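Local coordinates for tail protein, 43 kDa (Neisseria meningitidis MC58, PDB 3D37), which is of unknown function but probably serves as a baseplate hub component of a Mu-like phage tail, at residues S102-L106 against I145-E149; L140-I145 against H157-V162; F213-L219 against R247-V253; D233-V237 against D257-Q263. All coordinates share one frame. Numbering follows the deposited sequence.

How the contacts relate
Following the chain from its N terminus, contact 1 closes the first loop by bringing 102-106, which follows helix 95-100, onto 145-149 with its turn 146-149. Contact 2 opens before that loop is complete and closes after it, through 140-145 and 157-162, so the two cross and share I145; together they hold the loops of the gp44-like domain to helix 151-161. Contacts 3 and 4 follow both in series, in the NMB1110-like third domain, and cross each other. Contact 3 pairs strands 215-220 and 249-252, contact 4 lays helix 259-276 on strand 234-239, and the two touch through F218, W236, V253 and L262. Contacts 2 and 4 approach to about 5 Å between nearest atoms without touching.

Contact 1 of 4, residues S102-L106 against I145-E149; sequences SAPQL and IEPGE
Both segments are irregular and run in opposite directions, with A103 lying 5.8 Å from E149 and Q105 7.0 Å from P147 between CA atoms. Residues 102-104 are extended, whereas E146 to E149 form a type I beta turn with P147 (phi/psi -59/-38°) and G148 (-73/9°) at its corners, closed by E149 N to E146 O at 2.8 Å. One backbone bond joins the segments, A103 N to E149 O at 2.8 Å and nearly straight (168°). S102 OG adds a weak bond of 3.4 Å to the same E149 O. At the surface of the gp44-like second domain, the contact joins the loop after helix 95-100 to the turn before helix 151-161; A103 and I145 both rest on A154 of that helix, while P104 and L106 lean on L120 of helix 113-121. A further tie comes from the Q105 side chain: with chi1 at -94° and chi2 in m, it curls back so that its NE2 donates to I145 O at 2.7 Å, although its CA-to-CB bond points sideways. I145 points toward the other segment, and its CD1 lies 4.1 Å from P104 O and 4.0 Å from L106 O.

Contact 2 of 4, residues L140-I145 against H157-V162; sequences LGKIDI and HIANSV
Within the gp44-like second domain, the loop that leaves strand 130-133 doubles back and packs on the later part of helix 151-161. The loop runs against the helix direction: L140 lies 7.3 Å from V162 and I143 6.6 Å from I158, CA to CA. From K142 to I145 the loop backbone is extended, and residues 157-160 are helical, with S161 N bonded to H157 O at 2.9 Å. Contact across the interface is apolar and falls mainly to two loop side chains. I143, with both chi angles in m, points toward the helix; its CG2 is 4.1 Å from I158 CG1 and its CD1 3.4 Å from S161 CB. L140 (m, m) starts sideways but brings CD1 to 4.0 Å from I158 CG2 and 3.9 Å from V162 CG2. I145 meets H157 more loosely, CG2 to CG at 4.4 Å. L140, I158 and V162 all also touch V113 of helix 113-121, so the cluster reaches a second helix. S161 turns its hydroxyl back to its own helix: with chi1 at 90°, OG donates to I158 O at 2.7 Å while lying 3.4 Å from L140 CD1.

Contact 3 of 4, residues F213-L219 against R247-V253; sequences FSEVTFL and RPKTVVV
Strands 215-219 and 249-252 lie side by side in parallel, 4.7 Å apart at closest approach and at -21°, with V216 opposite K249, T217 opposite T250, F218 opposite V251 and L219 opposite V252. Backbone hydrogen bonds alternate as parallel pairing demands: K249 N to E215 O (3.2 Å), T217 N to K249 O (2.9 Å), V251 N to T217 O (2.9 Å), L219 N to V251 O (2.9 Å) and V253 N to L219 O (2.8 Å). Ahead of the strands, S214 brackets R247, its N donating to R247 O and its OG accepting from R247 N, both at 3.1 Å. One water lies 3.1 Å from T217 OG1 and donates to K249 O at 2.9 Å. Apolar contacts on the face carrying V216, F218, K249 and V251 include V216 CG1 to V251 CG2 (4.2 Å) and F218 CD1 to V251 CB (4.0 Å). K249 CD lies over one face of the F213 ring in a CH-pi contact, 3.8 Å from its centroid. The R247 guanidinium bonds D210 O and R212 O and forms a salt bridge with D100 of the second subunit. Strand 215-220 is the centre of a mixed three-stranded sheet, flanked by antiparallel 234-239 and parallel 249-252, with helix 259-276 covering the F218 face in a beta-beta-beta-alpha arrangement.

Contact 4 of 4, residues D233-V237 against D257-Q263; sequences DLKWV and DNLAALQ
The first turn of helix 259-276 lies across strand 234-239, the helix 259-263 and strand 234-237 axes being 8.2 Å apart and crossed at -47°. L234 and W236 point toward the helix and leave a hollow over the backbone of K235, which points away. L262 (t, p) is the knob that enters it: its CD2 sits 3.4 Å from K235 N, 3.6 Å from L234 C and 3.6 Å from W236 N. L259 follows alongside, CD2 at 3.3 Å from K235 O and CD1 at 4.0 Å from W236 CB. At one end L234 (m, t) reaches the helix start, its CD1 3.2 Å from N258 N. At the other, the W236 indole (chi1 t) offers a face to Q263, whose CG stands 4.2 Å from the centroid of the five-membered ring in a CH-pi contact. D233 and L234 together face A220 of the adjacent strand, a classic beta bulge. N258 is the N-cap, its OD1 accepting from A261 N at 2.7 Å. The backbone hydrogen bonds of W236 run to F218 of strand 215-220 and none joins the two segments, so helix and strand are held together by apolar and CH-pi contacts of L234, L259, L262, W236 and Q263.

Contact 1 of 4, residues S102-L106 against I145-E149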
loop_
_atom_site.group_PDB
_atom_site.type_symbol
_atom_site.label_atom_id
_atom_site.label_comp_id
_atom_site.label_asym_id
_atom_site.label_seq_id
_atom_site.Cartn_x
_atom_site.Cartn_y
_atom_site.Cartn_z
ATOM N N SER A 102 34.148 29.882 3.945
ATOM C CA SER A 102 35.384 29.614 4.724
ATOM C C SER A 102 35.686 30.616 5.826
ATOM O O SER A 102 35.456 31.816 5.670
ATOM C CB SER A 102 36.608 29.421 3.830
ATOM O OG SER A 102 36.903 28.040 3.862
ATOM N N ALA A 103 36.183 30.094 6.950
ATOM C CA ALA A 103 36.607 30.952 8.035
ATOM C C ALA A 103 37.821 31.734 7.510
ATOM O O ALA A 103 38.529 31.234 6.624
ATOM C CB ALA A 103 36.960 30.120 9.310
ATOM N N PRO A 104 37.991 32.986 7.970
ATOM C CA PRO A 104 39.316 33.644 7.889
ATOM C C PRO A 104 40.302 33.038 8.896
ATOM O O PRO A 104 39.909 32.195 9.733
ATOM C CB PRO A 104 39.021 35.118 8.267
ATOM C CG PRO A 104 37.486 35.252 8.316
ATOM C CD PRO A 104 36.967 33.868 8.579
ATOM N N GLN A 105 41.569 33.472 8.854
ATOM C CA GLN A 105 42.491 33.040 9.895
ATOM C C GLN A 105 42.697 34.144 10.953
ATOM O O GLN A 105 43.779 34.737 11.136
ATOM C CB GLN A 105 43.767 32.450 9.294
ATOM C CG GLN A 105 43.675 30.915 9.170
ATOM C CD GLN A 105 43.411 30.213 10.516
ATOM O OE1 GLN A 105 43.655 30.783 11.602
ATOM N NE2 GLN A 105 42.916 28.968 10.446
ATOM N N LEU A 106 41.584 34.398 11.630
ATOM C CA LEU A 106 41.487 35.237 12.803
ATOM C C LEU A 106 42.171 34.533 13.991
ATOM O O LEU A 106 42.076 33.311 14.129
ATOM C CB LEU A 106 39.986 35.475 13.080
ATOM C CG LEU A 106 39.464 36.227 14.309
ATOM C CD1 LEU A 106 39.791 37.731 14.230
ATOM C CD2 LEU A 106 37.924 35.988 14.481
ATOM N N ILE A 145 42.615 27.022 14.664
ATOM C CA ILE A 145 41.697 26.522 13.639
ATOM C C ILE A 145 42.455 26.164 12.340
ATOM O O ILE A 145 43.424 26.844 11.974
ATOM C CB ILE A 145 40.551 27.550 13.351
ATOM C CG1 ILE A 145 41.028 28.991 13.542
ATOM C CG2 ILE A 145 39.307 27.248 14.267
ATOM C CD1 ILE A 145 40.005 30.049 13.187
ATOM N N GLU A 146 42.036 25.106 11.647
ATOM C CA GLU A 146 42.708 24.692 10.393
ATOM C C GLU A 146 42.036 25.299 9.126
ATOM O O GLU A 146 40.818 25.436 9.087
ATOM C CB GLU A 146 42.860 23.165 10.317
ATOM C CG GLU A 146 41.632 22.360 10.769
ATOM C CD GLU A 146 41.833 20.839 10.681
ATOM O OE1 GLU A 146 40.840 20.122 10.358
ATOM O OE2 GLU A 146 42.979 20.370 10.952
ATOM N N PRO A 147 42.832 25.647 8.083
ATOM C CA PRO A 147 42.417 26.654 7.046
ATOM C C PRO A 147 41.133 26.383 6.228
ATOM O O PRO A 147 40.351 27.325 5.944
ATOM C CB PRO A 147 43.648 26.749 6.122
ATOM C CG PRO A 147 44.813 26.165 6.948
ATOM C CD PRO A 147 44.179 25.097 7.801
ATOM N N GLY A 148 40.890 25.128 5.857
ATOM C CA GLY A 148 39.603 24.763 5.228
ATOM C C GLY A 148 38.394 24.733 6.173
ATOM O O GLY A 148 37.322 24.262 5.800
ATOM N N GLU A 149 38.557 25.210 7.410
ATOM C CA GLU A 149 37.422 25.262 8.342
ATOM C C GLU A 149 36.416 26.291 7.857
ATOM O O GLU A 149 36.780 27.342 7.232
ATOM C CB GLU A 149 37.837 25.497 9.822
ATOM C CG GLU A 149 38.193 24.165 10.528
ATOM C CD GLU A 149 38.171 24.197 12.063
ATOM O OE1 GLU A 149 38.879 25.019 12.701
ATOM O OE2 GLU A 149 37.470 23.332 12.629
#

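Contact 2 of 4, residues L140-I145 against H157-V162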
loop_
_atom_site.group_PDB
_atom_site.type_symbol
_atom_site.label_atom_id
_atom_site.label_comp_id
_atom_site.label_asym_id
_atom_site.label_seq_id
_atom_site.Cartn_x
_atom_site.Cartn_y
_atom_site.Cartn_z
ATOM N N LEU A 140 38.720 34.937 25.224
ATOM C CA LEU A 140 39.017 33.627 24.675
ATOM C C LEU A 140 40.452 33.299 24.899
ATOM O O LEU A 140 41.301 34.210 24.990
ATOM C CB LEU A 140 38.763 33.616 23.163
ATOM C CG LEU A 140 37.359 33.344 22.560
ATOM C CD1 LEU A 140 36.618 32.212 23.326
ATOM C CD2 LEU A 140 36.507 34.588 22.408
ATOM N N GLY A 141 40.736 32.006 24.966
ATOM C CA GLY A 141 42.090 31.495 25.055
ATOM C C GLY A 141 42.700 31.372 23.677
ATOM O O GLY A 141 42.361 32.118 22.780
ATOM N N LYS A 142 43.606 30.423 23.516
ATOM C CA LYS A 142 44.239 30.148 22.233
ATOM C C LYS A 142 43.427 29.147 21.430
ATOM O O LYS A 142 43.351 27.981 21.796
ATOM C CB LYS A 142 45.659 29.607 22.468
ATOM C CG LYS A 142 46.356 28.941 21.262
ATOM C CD LYS A 142 47.832 28.661 21.636
ATOM C CE LYS A 142 48.757 28.464 20.418
ATOM N NZ LYS A 142 50.240 28.602 20.789
ATOM N N ILE A 143 42.819 29.584 20.337
ATOM C CA ILE A 143 42.035 28.660 19.501
ATOM C C ILE A 143 42.698 28.520 18.124
ATOM O O ILE A 143 42.757 29.480 17.346
ATOM C CB ILE A 143 40.556 29.066 19.384
ATOM C CG1 ILE A 143 39.892 29.130 20.767
ATOM C CG2 ILE A 143 39.788 28.051 18.533
ATOM C CD1 ILE A 143 39.504 27.802 21.307
ATOM N N ASP A 144 43.230 27.318 17.878
ATOM C CA ASP A 144 43.964 26.976 16.671
ATOM C C ASP A 144 42.974 26.314 15.732
ATOM O O ASP A 144 42.543 25.182 15.983
ATOM C CB ASP A 144 45.102 25.982 16.990
ATOM C CG ASP A 144 46.469 26.639 17.088
ATOM O OD1 ASP A 144 46.704 27.653 16.393
ATOM O OD2 ASP A 144 47.328 26.119 17.843
ATOM N N ILE A 145 42.615 27.022 14.664
ATOM C CA ILE A 145 41.697 26.522 13.639
ATOM C C ILE A 145 42.455 26.164 12.340
ATOM O O ILE A 145 43.424 26.844 11.974
ATOM C CB ILE A 145 40.551 27.550 13.351
ATOM C CG1 ILE A 145 41.028 28.991 13.542
ATOM C CG2 ILE A 145 39.307 27.248 14.267
ATOM C CD1 ILE A 145 40.005 30.049 13.187
ATOM N N HIS A 157 33.928 25.689 17.556
ATOM C CA HIS A 157 35.226 25.588 18.281
ATOM C C HIS A 157 35.381 26.704 19.321
ATOM O O HIS A 157 35.439 26.480 20.528
ATOM C CB HIS A 157 36.328 25.654 17.239
ATOM C CG HIS A 157 37.554 24.852 17.568
ATOM N ND1 HIS A 157 37.722 23.542 17.157
ATOM C CD2 HIS A 157 38.684 25.184 18.240
ATOM C CE1 HIS A 157 38.899 23.103 17.581
ATOM N NE2 HIS A 157 39.508 24.084 18.235
ATOM N N ILE A 158 35.381 27.932 18.850
ATOM C CA ILE A 158 35.484 29.080 19.701
ATOM C C ILE A 158 34.440 29.080 20.827
ATOM O O ILE A 158 34.754 29.254 22.029
ATOM C CB ILE A 158 35.335 30.367 18.837
ATOM C CG1 ILE A 158 36.562 30.555 17.933
ATOM C CG2 ILE A 158 35.158 31.556 19.709
ATOM C CD1 ILE A 158 36.269 31.400 16.675
ATOM N N ALA A 159 33.190 28.917 20.421
ATOM C CA ALA A 159 32.052 28.932 21.335
ATOM C C ALA A 159 32.206 27.831 22.388
ATOM O O ALA A 159 32.020 28.084 23.582
ATOM C CB ALA A 159 30.677 28.734 20.507
ATOM N N ASN A 160 32.595 26.648 21.925
ATOM C CA ASN A 160 32.598 25.457 22.735
ATOM C C ASN A 160 33.746 25.523 23.750
ATOM O O ASN A 160 33.582 25.076 24.910
ATOM C CB ASN A 160 32.646 24.179 21.870
ATOM C CG ASN A 160 31.261 23.806 21.234
ATOM O OD1 ASN A 160 30.214 24.417 21.524
ATOM N ND2 ASN A 160 31.275 22.818 20.356
ATOM N N SER A 161 34.854 26.195 23.352
ATOM C CA SER A 161 35.997 26.481 24.230
ATOM C C SER A 161 35.593 27.136 25.536
ATOM O O SER A 161 36.307 27.034 26.543
ATOM C CB SER A 161 37.005 27.447 23.530
ATOM O OG SER A 161 36.664 28.816 23.836
ATOM N N VAL A 162 34.519 27.901 25.502
ATOM C CA VAL A 162 34.058 28.637 26.670
ATOM C C VAL A 162 32.728 28.077 27.118
ATOM O O VAL A 162 31.956 28.790 27.772
ATOM C CB VAL A 162 33.914 30.147 26.417
ATOM C CG1 VAL A 162 35.227 30.892 26.806
ATOM C CG2 VAL A 162 33.507 30.426 24.959
#

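Contact 3 of 4, residues F213-L219 against R247-V253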
loop_
_atom_site.group_PDB
_atom_site.type_symbol
_atom_site.label_atom_id
_atom_site.label_comp_id
_atom_site.label_asym_id
_atom_site.label_seq_id
_atom_site.Cartn_x
_atom_site.Cartn_y
_atom_site.Cartn_z
ATOM N N PHE A 213 31.176 5.120 28.417
ATOM C CA PHE A 213 32.446 4.491 28.622
ATOM C C PHE A 213 32.666 4.235 30.110
ATOM O O PHE A 213 32.060 4.906 30.965
ATOM C CB PHE A 213 33.520 5.383 28.022
ATOM C CG PHE A 213 33.297 5.669 26.567
ATOM C CD1 PHE A 213 33.399 4.656 25.634
ATOM C CD2 PHE A 213 32.984 6.931 26.133
ATOM C CE1 PHE A 213 33.190 4.904 24.298
ATOM C CE2 PHE A 213 32.785 7.189 24.785
ATOM C CZ PHE A 213 32.892 6.175 23.871
ATOM N N SER A 214 33.498 3.231 30.400
ATOM C CA SER A 214 33.780 2.817 31.769
ATOM C C SER A 214 34.811 3.747 32.443
ATOM O O SER A 214 34.566 4.269 33.537
ATOM C CB SER A 214 34.261 1.355 31.790
ATOM O OG SER A 214 35.590 1.240 31.286
ATOM N N GLU A 215 35.968 3.912 31.805
ATOM C CA GLU A 215 36.934 4.919 32.184
ATOM C C GLU A 215 37.242 5.703 30.919
ATOM O O GLU A 215 37.269 5.131 29.827
ATOM C CB GLU A 215 38.251 4.307 32.700
ATOM C CG GLU A 215 38.109 3.398 33.950
ATOM C CD GLU A 215 39.450 3.009 34.585
ATOM O OE1 GLU A 215 40.470 3.733 34.411
ATOM O OE2 GLU A 215 39.463 1.968 35.288
ATOM N N VAL A 216 37.485 7.000 31.054
ATOM C CA VAL A 216 37.924 7.792 29.917
ATOM C C VAL A 216 39.117 8.585 30.370
ATOM O O VAL A 216 39.045 9.333 31.334
ATOM C CB VAL A 216 36.822 8.713 29.355
ATOM C CG1 VAL A 216 37.374 9.570 28.181
ATOM C CG2 VAL A 216 35.618 7.855 28.916
ATOM N N THR A 217 40.225 8.392 29.681
ATOM C CA THR A 217 41.417 9.090 30.022
ATOM C C THR A 217 41.572 10.241 29.040
ATOM O O THR A 217 41.608 10.042 27.827
ATOM C CB THR A 217 42.620 8.094 30.099
ATOM O OG1 THR A 217 42.748 7.369 28.870
ATOM C CG2 THR A 217 42.372 7.078 31.221
ATOM N N PHE A 218 41.604 11.459 29.587
ATOM C CA PHE A 218 41.746 12.682 28.807
ATOM C C PHE A 218 43.193 13.164 28.912
ATOM O O PHE A 218 43.760 13.219 30.025
ATOM C CB PHE A 218 40.780 13.768 29.313
ATOM C CG PHE A 218 39.303 13.441 29.099
ATOM C CD1 PHE A 218 38.677 13.757 27.908
ATOM C CD2 PHE A 218 38.557 12.816 30.100
ATOM C CE1 PHE A 218 37.298 13.469 27.711
ATOM C CE2 PHE A 218 37.204 12.522 29.920
ATOM C CZ PHE A 218 36.575 12.842 28.724
ATOM N N LEU A 219 43.780 13.503 27.753
ATOM C CA LEU A 219 45.195 13.895 27.669
ATOM C C LEU A 219 45.325 15.259 27.032
ATOM O O LEU A 219 44.564 15.612 26.119
ATOM C CB LEU A 219 46.025 12.898 26.840
ATOM C CG LEU A 219 45.995 11.400 27.158
ATOM C CD1 LEU A 219 46.982 10.638 26.131
ATOM C CD2 LEU A 219 46.394 11.186 28.639
ATOM N N ARG A 247 35.146 -0.757 28.938
ATOM C CA ARG A 247 34.997 0.010 27.707
ATOM C C ARG A 247 35.779 1.321 27.807
ATOM O O ARG A 247 35.188 2.396 27.927
ATOM C CB ARG A 247 33.497 0.231 27.442
ATOM C CG ARG A 247 33.155 0.365 26.000
ATOM C CD ARG A 247 31.711 0.042 25.755
ATOM N NE ARG A 247 31.384 0.301 24.366
ATOM C CZ ARG A 247 31.020 1.488 23.891
ATOM N NH1 ARG A 247 30.882 2.535 24.707
ATOM N NH2 ARG A 247 30.759 1.613 22.592
ATOM N N PRO A 248 37.123 1.224 27.801
ATOM C CA PRO A 248 38.002 2.368 27.980
ATOM C C PRO A 248 38.202 3.198 26.730
ATOM O O PRO A 248 38.219 2.684 25.613
ATOM C CB PRO A 248 39.341 1.723 28.358
ATOM C CG PRO A 248 39.325 0.423 27.653
ATOM C CD PRO A 248 37.894 -0.029 27.658
ATOM N N LYS A 249 38.375 4.484 26.926
ATOM C CA LYS A 249 38.582 5.365 25.809
ATOM C C LYS A 249 39.646 6.359 26.228
ATOM O O LYS A 249 39.763 6.710 27.401
ATOM C CB LYS A 249 37.267 6.069 25.390
ATOM C CG LYS A 249 37.406 6.799 24.034
ATOM C CD LYS A 249 36.174 7.573 23.632
ATOM C CE LYS A 249 35.689 7.197 22.219
ATOM N NZ LYS A 249 36.457 7.828 21.091
ATOM N N THR A 250 40.439 6.797 25.272
ATOM C CA THR A 250 41.391 7.822 25.570
ATOM C C THR A 250 41.135 8.899 24.549
ATOM O O THR A 250 40.963 8.596 23.369
ATOM C CB THR A 250 42.869 7.307 25.544
ATOM O OG1 THR A 250 43.567 7.845 24.405
ATOM C CG2 THR A 250 42.948 5.772 25.581
ATOM N N VAL A 251 41.085 10.152 25.005
ATOM C CA VAL A 251 40.805 11.296 24.134
ATOM C C VAL A 251 41.919 12.367 24.311
ATOM O O VAL A 251 42.257 12.714 25.439
ATOM C CB VAL A 251 39.397 11.908 24.456
ATOM C CG1 VAL A 251 39.155 13.155 23.624
ATOM C CG2 VAL A 251 38.256 10.858 24.259
ATOM N N VAL A 252 42.466 12.876 23.204
ATOM C CA VAL A 252 43.364 14.023 23.256
ATOM C C VAL A 252 42.559 15.312 23.094
ATOM O O VAL A 252 41.822 15.475 22.133
ATOM C CB VAL A 252 44.540 13.954 22.207
ATOM C CG1 VAL A 252 45.255 15.318 22.081
ATOM C CG2 VAL A 252 45.551 12.879 22.590
ATOM N N VAL A 253 42.722 16.223 24.053
ATOM C CA VAL A 253 42.056 17.522 24.058
ATOM C C VAL A 253 43.056 18.627 23.689
ATOM O O VAL A 253 44.123 18.740 24.313
ATOM C CB VAL A 253 41.473 17.828 25.468
ATOM C CG1 VAL A 253 40.918 19.285 25.547
ATOM C CG2 VAL A 253 40.410 16.776 25.853
HETATM O O HOH W 1 40.881 5.042 29.516
#

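Contact 4 of 4, residues D233-V237 against D257-Q263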
loop_
_atom_site.group_PDB
_atom_site.type_symbol
_atom_site.label_atom_id
_atom_site.label_comp_id
_atom_site.label_asym_id
_atom_site.label_seq_id
_atom_site.Cartn_x
_atom_site.Cartn_y
_atom_site.Cartn_z
ATOM N N ASP A 233 51.630 15.844 29.224
ATOM C CA ASP A 233 51.870 16.077 30.665
ATOM C C ASP A 233 50.570 16.350 31.447
ATOM O O ASP A 233 50.565 16.247 32.676
ATOM C CB ASP A 233 52.909 17.199 30.909
ATOM C CG ASP A 233 52.535 18.515 30.234
ATOM O OD1 ASP A 233 51.870 18.490 29.178
ATOM O OD2 ASP A 233 52.914 19.580 30.746
ATOM N N LEU A 234 49.489 16.682 30.743
ATOM C CA LEU A 234 48.183 16.904 31.366
ATOM C C LEU A 234 47.271 15.689 31.155
ATOM O O LEU A 234 47.152 15.158 30.052
ATOM C CB LEU A 234 47.499 18.161 30.801
ATOM C CG LEU A 234 48.341 19.422 30.650
ATOM C CD1 LEU A 234 47.509 20.558 30.042
ATOM C CD2 LEU A 234 48.940 19.814 31.989
ATOM N N LYS A 235 46.613 15.302 32.236
ATOM C CA LYS A 235 45.961 14.039 32.329
ATOM C C LYS A 235 44.925 14.137 33.455
ATOM O O LYS A 235 45.242 14.551 34.591
ATOM C CB LYS A 235 46.972 12.905 32.595
ATOM C CG LYS A 235 46.487 11.497 32.228
ATOM C CD LYS A 235 46.076 10.640 33.435
ATOM C CE LYS A 235 47.215 9.741 33.982
ATOM N NZ LYS A 235 46.711 8.343 34.371
ATOM N N TRP A 236 43.680 13.812 33.083
ATOM C CA TRP A 236 42.562 13.681 34.006
ATOM C C TRP A 236 41.766 12.462 33.566
ATOM O O TRP A 236 41.398 12.348 32.399
ATOM C CB TRP A 236 41.679 14.938 33.957
ATOM C CG TRP A 236 40.520 14.819 34.844
ATOM C CD1 TRP A 236 40.546 14.765 36.203
ATOM C CD2 TRP A 236 39.149 14.667 34.459
ATOM N NE1 TRP A 236 39.278 14.605 36.696
ATOM C CE2 TRP A 236 38.397 14.533 35.646
ATOM C CE3 TRP A 236 38.487 14.615 33.231
ATOM C CZ2 TRP A 236 37.017 14.383 35.643
ATOM C CZ3 TRP A 236 37.122 14.446 33.230
ATOM C CH2 TRP A 236 36.397 14.332 34.430
ATOM N N VAL A 237 41.472 11.553 34.483
ATOM C CA VAL A 237 40.663 10.387 34.133
ATOM C C VAL A 237 39.348 10.344 34.903
ATOM O O VAL A 237 39.281 10.641 36.102
ATOM C CB VAL A 237 41.451 9.030 34.239
ATOM C CG1 VAL A 237 42.766 9.205 34.972
ATOM C CG2 VAL A 237 40.574 7.906 34.822
ATOM N N ASP A 257 45.421 23.839 28.558
ATOM C CA ASP A 257 46.855 23.973 28.829
ATOM C C ASP A 257 47.188 23.925 30.321
ATOM O O ASP A 257 48.256 24.375 30.753
ATOM C CB ASP A 257 47.386 25.266 28.203
ATOM C CG ASP A 257 47.341 25.238 26.682
ATOM O OD1 ASP A 257 46.403 24.608 26.114
ATOM O OD2 ASP A 257 48.249 25.840 26.055
ATOM N N ASN A 258 46.276 23.349 31.090
ATOM C CA ASN A 258 46.407 23.189 32.544
ATOM C C ASN A 258 45.310 22.203 32.992
ATOM O O ASN A 258 44.330 22.004 32.261
ATOM C CB ASN A 258 46.293 24.545 33.275
ATOM C CG ASN A 258 45.155 25.429 32.728
ATOM O OD1 ASN A 258 43.973 25.196 33.006
ATOM N ND2 ASN A 258 45.518 26.443 31.938
ATOM N N LEU A 259 45.479 21.590 34.168
ATOM C CA LEU A 259 44.508 20.599 34.673
ATOM C C LEU A 259 43.086 21.168 34.767
ATOM O O LEU A 259 42.117 20.409 34.672
ATOM C CB LEU A 259 44.929 20.018 36.034
ATOM C CG LEU A 259 44.604 18.536 36.339
ATOM C CD1 LEU A 259 43.154 18.097 35.967
ATOM C CD2 LEU A 259 45.629 17.590 35.695
ATOM N N ALA A 260 42.973 22.486 34.949
ATOM C CA ALA A 260 41.681 23.192 34.961
ATOM C C ALA A 260 41.005 23.243 33.582
ATOM O O ALA A 260 39.814 22.929 33.459
ATOM C CB ALA A 260 41.856 24.611 35.498
ATOM N N ALA A 261 41.750 23.664 32.561
ATOM C CA ALA A 261 41.217 23.718 31.201
ATOM C C ALA A 261 40.983 22.315 30.616
ATOM O O ALA A 261 40.033 22.119 29.834
ATOM C CB ALA A 261 42.111 24.491 30.306
ATOM N N LEU A 262 41.846 21.351 30.967
ATOM C CA LEU A 262 41.649 19.962 30.504
ATOM C C LEU A 262 40.355 19.394 31.080
ATOM O O LEU A 262 39.560 18.810 30.351
ATOM C CB LEU A 262 42.849 19.050 30.862
ATOM C CG LEU A 262 42.690 17.576 30.411
ATOM C CD1 LEU A 262 42.504 17.495 28.889
ATOM C CD2 LEU A 262 43.852 16.679 30.875
ATOM N N GLN A 263 40.156 19.594 32.382
ATOM C CA GLN A 263 38.974 19.123 33.115
ATOM C C GLN A 263 37.661 19.771 32.652
ATOM O O GLN A 263 36.647 19.070 32.477
ATOM C CB GLN A 263 39.182 19.335 34.621
ATOM C CG GLN A 263 38.194 18.645 35.550
ATOM C CD GLN A 263 38.702 18.522 36.990
ATOM O OE1 GLN A 263 39.794 19.021 37.348
ATOM N NE2 GLN A 263 37.918 17.836 37.823
#